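Local coordinates for oxygen-independent coproporphyrinogen III oxidase (Escherichia coli, PDB 1OLT), which catalyses the anaerobic, radical-SAM-dependent oxidative decarboxylation of two propionate groups of coproporphyrinogen III to give protoporphyrinogen IX in heme biosynthesis, at residues T116-N119 / K120-S124; Q78-K81 / A82-L86. All blocks are in the same frame, centred on the assembly; numbering follows the deposited sequence.

Interaction 1 of 2, residues T116-N119 / K120-S124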
loop_
_atom_site.group_PDB
_atom_site.type_symbol
_atom_site.label_atom_id
_atom_site.label_comp_id
_atom_site.label_asym_id
_atom_site.label_seq_id
_atom_site.Cartn_x
_atom_site.Cartn_y
_atom_site.Cartn_z
ATOM N N THR A 116 -2.447 15.180 5.444
ATOM C CA THR A 116 -2.022 16.486 5.898
ATOM C C THR A 116 -2.774 17.684 5.313
ATOM O O THR A 116 -2.399 18.841 5.574
ATOM C CB THR A 116 -0.495 16.657 5.780
ATOM O OG1 THR A 116 0.008 16.349 4.462
ATOM C CG2 THR A 116 0.151 15.727 6.705
ATOM N N TYR A 117 -3.824 17.397 4.551
ATOM C CA TYR A 117 -4.846 18.386 4.270
ATOM C C TYR A 117 -5.493 18.879 5.583
ATOM O O TYR A 117 -5.921 20.050 5.689
ATOM C CB TYR A 117 -5.915 17.778 3.393
ATOM C CG TYR A 117 -6.932 18.771 2.837
ATOM C CD1 TYR A 117 -8.061 19.194 3.597
ATOM C CD2 TYR A 117 -6.804 19.256 1.530
ATOM C CE1 TYR A 117 -8.998 20.109 3.045
ATOM C CE2 TYR A 117 -7.716 20.164 0.990
ATOM C CZ TYR A 117 -8.819 20.588 1.750
ATOM O OH TYR A 117 -9.705 21.463 1.182
ATOM N N LEU A 118 -5.621 17.935 6.544
ATOM C CA LEU A 118 -6.086 18.278 7.877
ATOM C C LEU A 118 -5.121 19.252 8.562
ATOM O O LEU A 118 -3.925 18.989 8.684
ATOM C CB LEU A 118 -6.281 17.055 8.716
ATOM C CG LEU A 118 -7.175 15.930 8.180
ATOM C CD1 LEU A 118 -7.271 14.871 9.236
ATOM C CD2 LEU A 118 -8.530 16.418 7.840
ATOM N N ASN A 119 -5.659 20.347 9.074
ATOM C CA ASN A 119 -4.876 21.264 9.844
ATOM C C ASN A 119 -4.526 20.691 11.268
ATOM O O ASN A 119 -4.977 19.603 11.643
ATOM C CB ASN A 119 -5.568 22.675 9.808
ATOM C CG ASN A 119 -6.888 22.734 10.616
ATOM O OD1 ASN A 119 -7.068 21.984 11.597
ATOM N ND2 ASN A 119 -7.759 23.662 10.255
ATOM N N LYS A 120 -3.736 21.390 12.062
ATOM C CA LYS A 120 -3.349 20.890 13.392
ATOM C C LYS A 120 -4.498 20.550 14.306
ATOM O O LYS A 120 -4.513 19.495 14.971
ATOM C CB LYS A 120 -2.397 21.892 14.081
ATOM C CG LYS A 120 -1.007 22.068 13.385
ATOM C CD LYS A 120 -0.172 23.168 14.169
ATOM C CE LYS A 120 0.966 23.707 13.338
ATOM N NZ LYS A 120 1.964 24.617 14.142
ATOM N N ALA A 121 -5.509 21.433 14.349
ATOM C CA ALA A 121 -6.700 21.173 15.166
ATOM C C ALA A 121 -7.470 19.934 14.697
ATOM O O ALA A 121 -7.870 19.148 15.505
ATOM C CB ALA A 121 -7.663 22.421 15.207
ATOM N N GLN A 122 -7.627 19.766 13.411
ATOM C CA GLN A 122 -8.286 18.602 12.832
ATOM C C GLN A 122 -7.505 17.273 13.077
ATOM O O GLN A 122 -8.085 16.242 13.441
ATOM C CB GLN A 122 -8.524 18.840 11.308
ATOM C CG GLN A 122 -9.538 19.927 11.099
ATOM C CD GLN A 122 -9.529 20.489 9.723
ATOM O OE1 GLN A 122 -8.539 20.307 8.947
ATOM N NE2 GLN A 122 -10.584 21.286 9.407
ATOM N N ILE A 123 -6.195 17.320 12.918
ATOM C CA ILE A 123 -5.330 16.174 13.226
ATOM C C ILE A 123 -5.572 15.799 14.658
ATOM O O ILE A 123 -5.779 14.626 14.978
ATOM C CB ILE A 123 -3.861 16.551 13.035
ATOM C CG1 ILE A 123 -3.557 16.640 11.560
ATOM C CG2 ILE A 123 -2.969 15.526 13.702
ATOM C CD1 ILE A 123 -2.281 17.358 11.231
ATOM N N SER A 124 -5.531 16.790 15.559
ATOM C CA SER A 124 -5.737 16.496 16.981
ATOM C C SER A 124 -7.108 15.924 17.272
ATOM O O SER A 124 -7.267 15.002 18.125
ATOM C CB SER A 124 -5.519 17.737 17.882
ATOM O OG SER A 124 -4.197 18.202 17.802
#
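Asn119 and Gln122 meet where the backbone leaves a 3-10 turn at Thr116-Tyr117, runs extended through Leu118 and Asn119, and enters helix 120-133 at Lys120. The two residues form a capping box at the N-terminus of this helix, in the radical SAM core. Asn119 is the N-cap. Its OD1 accepts from Gln122 N at 2.9 Å, with the donor nearly in line with the side-chain C=O. The return bond runs from Asn119 N to Gln122 OE1, also 2.9 Å, and its donor is tilted 27° from the carbonyl plane. Each residue thus binds the other's backbone N-H through a side-chain oxygen. The first regular helical bond, Ile123 N to Asn119 O, follows directly.

Asn119 CG sits between its own backbone N and carbonyl carbon (chi1 71°), which lets OD1 reach the N-H of Gln122. The side chains of Asn119 and Gln122 cross at about a right angle, yet their amide planes stack only 17° apart. Asn119 CG lies 3.6 Å from Gln122 CD. Gln122 reaches back with an extended chain beyond CG. Its amide is also held from helix 80-96 and the loop before it: NE2 donates to Asp83 OD1, and OE1 accepts a second bond from Gln79 NE2. These bonds probably fix the rotation of the amide.

Leu118 points its CB at the helix and packs on Gln122 and Ile123. Leu118 CB lies 3.9 Å from Gln122 CB and 4.0 Å from Ile123 CG1, and the Leu118 side chain also touches Ala82. Lys120 turns away and its NZ makes a salt bridge with Asp154. Ile123 CD1 rests 3.4 Å from Leu118 O.

Interaction 2 of 2, residues Q78-K81 / A82-L86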
loop_
_atom_site.group_PDB
_atom_site.type_symbol
_atom_site.label_atom_id
_atom_site.label_comp_id
_atom_site.label_asym_id
_atom_site.label_seq_id
_atom_site.Cartn_x
_atom_site.Cartn_y
_atom_site.Cartn_z
ATOM N N GLN A 78 -12.305 23.983 -0.691
ATOM C CA GLN A 78 -13.298 24.211 0.365
ATOM C C GLN A 78 -12.885 23.453 1.612
ATOM O O GLN A 78 -13.314 22.354 1.841
ATOM C CB GLN A 78 -14.665 23.787 -0.120
ATOM C CG GLN A 78 -15.135 24.618 -1.254
ATOM C CD GLN A 78 -16.598 24.384 -1.554
ATOM O OE1 GLN A 78 -17.478 24.900 -0.851
ATOM N NE2 GLN A 78 -16.859 23.571 -2.527
ATOM N N GLN A 79 -11.983 24.043 2.369
ATOM C CA GLN A 79 -11.319 23.373 3.482
ATOM C C GLN A 79 -12.286 22.912 4.589
ATOM O O GLN A 79 -12.001 21.900 5.262
ATOM C CB GLN A 79 -10.215 24.245 4.098
ATOM C CG GLN A 79 -8.907 23.389 4.602
ATOM C CD GLN A 79 -9.077 22.757 6.020
ATOM O OE1 GLN A 79 -9.953 23.242 6.783
ATOM N NE2 GLN A 79 -8.222 21.654 6.389
ATOM N N HIS A 80 -13.403 23.645 4.748
ATOM C CA HIS A 80 -14.467 23.254 5.627
ATOM C C HIS A 80 -15.029 21.833 5.378
ATOM O O HIS A 80 -15.649 21.255 6.264
ATOM C CB HIS A 80 -15.613 24.212 5.570
ATOM C CG HIS A 80 -16.506 24.009 4.413
ATOM N ND1 HIS A 80 -16.431 24.795 3.275
ATOM C CD2 HIS A 80 -17.532 23.139 4.203
ATOM C CE1 HIS A 80 -17.333 24.387 2.394
ATOM N NE2 HIS A 80 -18.015 23.375 2.926
ATOM N N LYS A 81 -14.785 21.286 4.189
ATOM C CA LYS A 81 -15.160 19.882 3.926
ATOM C C LYS A 81 -14.444 18.937 4.857
ATOM O O LYS A 81 -14.971 17.874 5.166
ATOM C CB LYS A 81 -14.965 19.493 2.487
ATOM C CG LYS A 81 -16.049 20.037 1.545
ATOM C CD LYS A 81 -15.718 19.670 0.164
ATOM C CE LYS A 81 -16.671 20.312 -0.799
ATOM N NZ LYS A 81 -18.083 20.046 -0.507
ATOM N N ALA A 82 -13.270 19.316 5.322
ATOM C CA ALA A 82 -12.527 18.449 6.206
ATOM C C ALA A 82 -13.243 18.363 7.570
ATOM O O ALA A 82 -13.235 17.319 8.226
ATOM C CB ALA A 82 -11.148 18.964 6.414
ATOM N N ASP A 83 -13.813 19.489 8.013
ATOM C CA ASP A 83 -14.600 19.474 9.292
ATOM C C ASP A 83 -15.851 18.612 9.182
ATOM O O ASP A 83 -16.157 17.868 10.095
ATOM C CB ASP A 83 -14.991 20.854 9.751
ATOM C CG ASP A 83 -13.803 21.704 10.114
ATOM O OD1 ASP A 83 -12.916 21.285 10.971
ATOM O OD2 ASP A 83 -13.688 22.824 9.506
ATOM N N GLN A 84 -16.554 18.712 8.045
ATOM C CA GLN A 84 -17.719 17.900 7.760
ATOM C C GLN A 84 -17.325 16.403 7.717
ATOM O O GLN A 84 -18.028 15.589 8.221
ATOM C CB GLN A 84 -18.359 18.247 6.413
ATOM C CG GLN A 84 -18.814 19.686 6.243
ATOM C CD GLN A 84 -19.366 19.983 4.857
ATOM O OE1 GLN A 84 -18.926 19.361 3.881
ATOM N NE2 GLN A 84 -20.385 20.921 4.774
ATOM N N TYR A 85 -16.177 16.102 7.144
ATOM C CA TYR A 85 -15.731 14.754 7.028
ATOM C C TYR A 85 -15.389 14.150 8.393
ATOM O O TYR A 85 -15.781 13.009 8.681
ATOM C CB TYR A 85 -14.530 14.709 6.075
ATOM C CG TYR A 85 -14.077 13.312 5.752
ATOM C CD1 TYR A 85 -14.839 12.518 4.953
ATOM C CD2 TYR A 85 -12.913 12.820 6.244
ATOM C CE1 TYR A 85 -14.447 11.220 4.642
ATOM C CE2 TYR A 85 -12.465 11.516 5.907
ATOM C CZ TYR A 85 -13.275 10.722 5.118
ATOM O OH TYR A 85 -12.900 9.429 4.750
ATOM N N LEU A 86 -14.698 14.896 9.247
ATOM C CA LEU A 86 -14.447 14.458 10.597
ATOM C C LEU A 86 -15.728 14.352 11.410
ATOM O O LEU A 86 -15.805 13.476 12.287
ATOM C CB LEU A 86 -13.452 15.367 11.342
ATOM C CG LEU A 86 -11.980 15.378 10.941
ATOM C CD1 LEU A 86 -11.038 16.001 11.968
ATOM C CD2 LEU A 86 -11.521 14.134 10.581
HETATM O O HOH W 1 -11.431 24.607 8.280
HETATM O O HOH W 2 -20.223 22.359 1.636
#
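The beginning of helix 80-96, in the radical SAM core, is joined by side chains and two waters. Ala82 N donates to Gln79 O at 2.9 Å, with the donor well above the carbonyl plane. Gln84 N to His80 O and Tyr85 N to Lys81 O then continue as i to i+4 bonds.

Gln84 lies alongside His80, and both side chains point the same way. The amide of Gln84 meets the edge of the imidazole, its plane 88° from that of the ring. Gln84 NE2 is 3.7 Å from His80 CD2. A water binds His80 NE2 at 2.8 Å and reaches Gln84 NE2 weakly. Lys81 CG approaches the other end of the same amide, 3.8 Å from Gln84 OE1.

A second water donates to Asp83 OD2 (3.1 Å). It sits unusually close to Gln79 OE1, so its bridge between Gln79 and Asp83, four residues apart, is doubtful. The bend of Gln79 at chi2 (-83°) helps bring its amide back beside the helix, where NE2 bonds to Tyr117 O. Tyr85 OH is bonded to His58 O. The contact thus forms the beginning of a helix that packs outside the parallel strands of the radical SAM core, as in TIM-barrel-like folds.

How the interactions relate
Interaction 2 comes first along the chain, at the start of helix 80-96, and interaction 1 follows at the start of helix 120-133. Strand 105-112, which pairs in parallel with strand 53-62, lies between these helices in the sequence. The contact centres are 10 Å apart, and the two helix starts are joined by probable side-chain hydrogen bonds from Gln122 and Gln79. Leu86 also packs on Gln122. Both belong to the helical layer around the parallel strands of the radical SAM core. The side chains of Tyr117 and Tyr85 lie about 8 and 10 Å from bound S-adenosylmethionine, so the contacts lie near its site but do not line it.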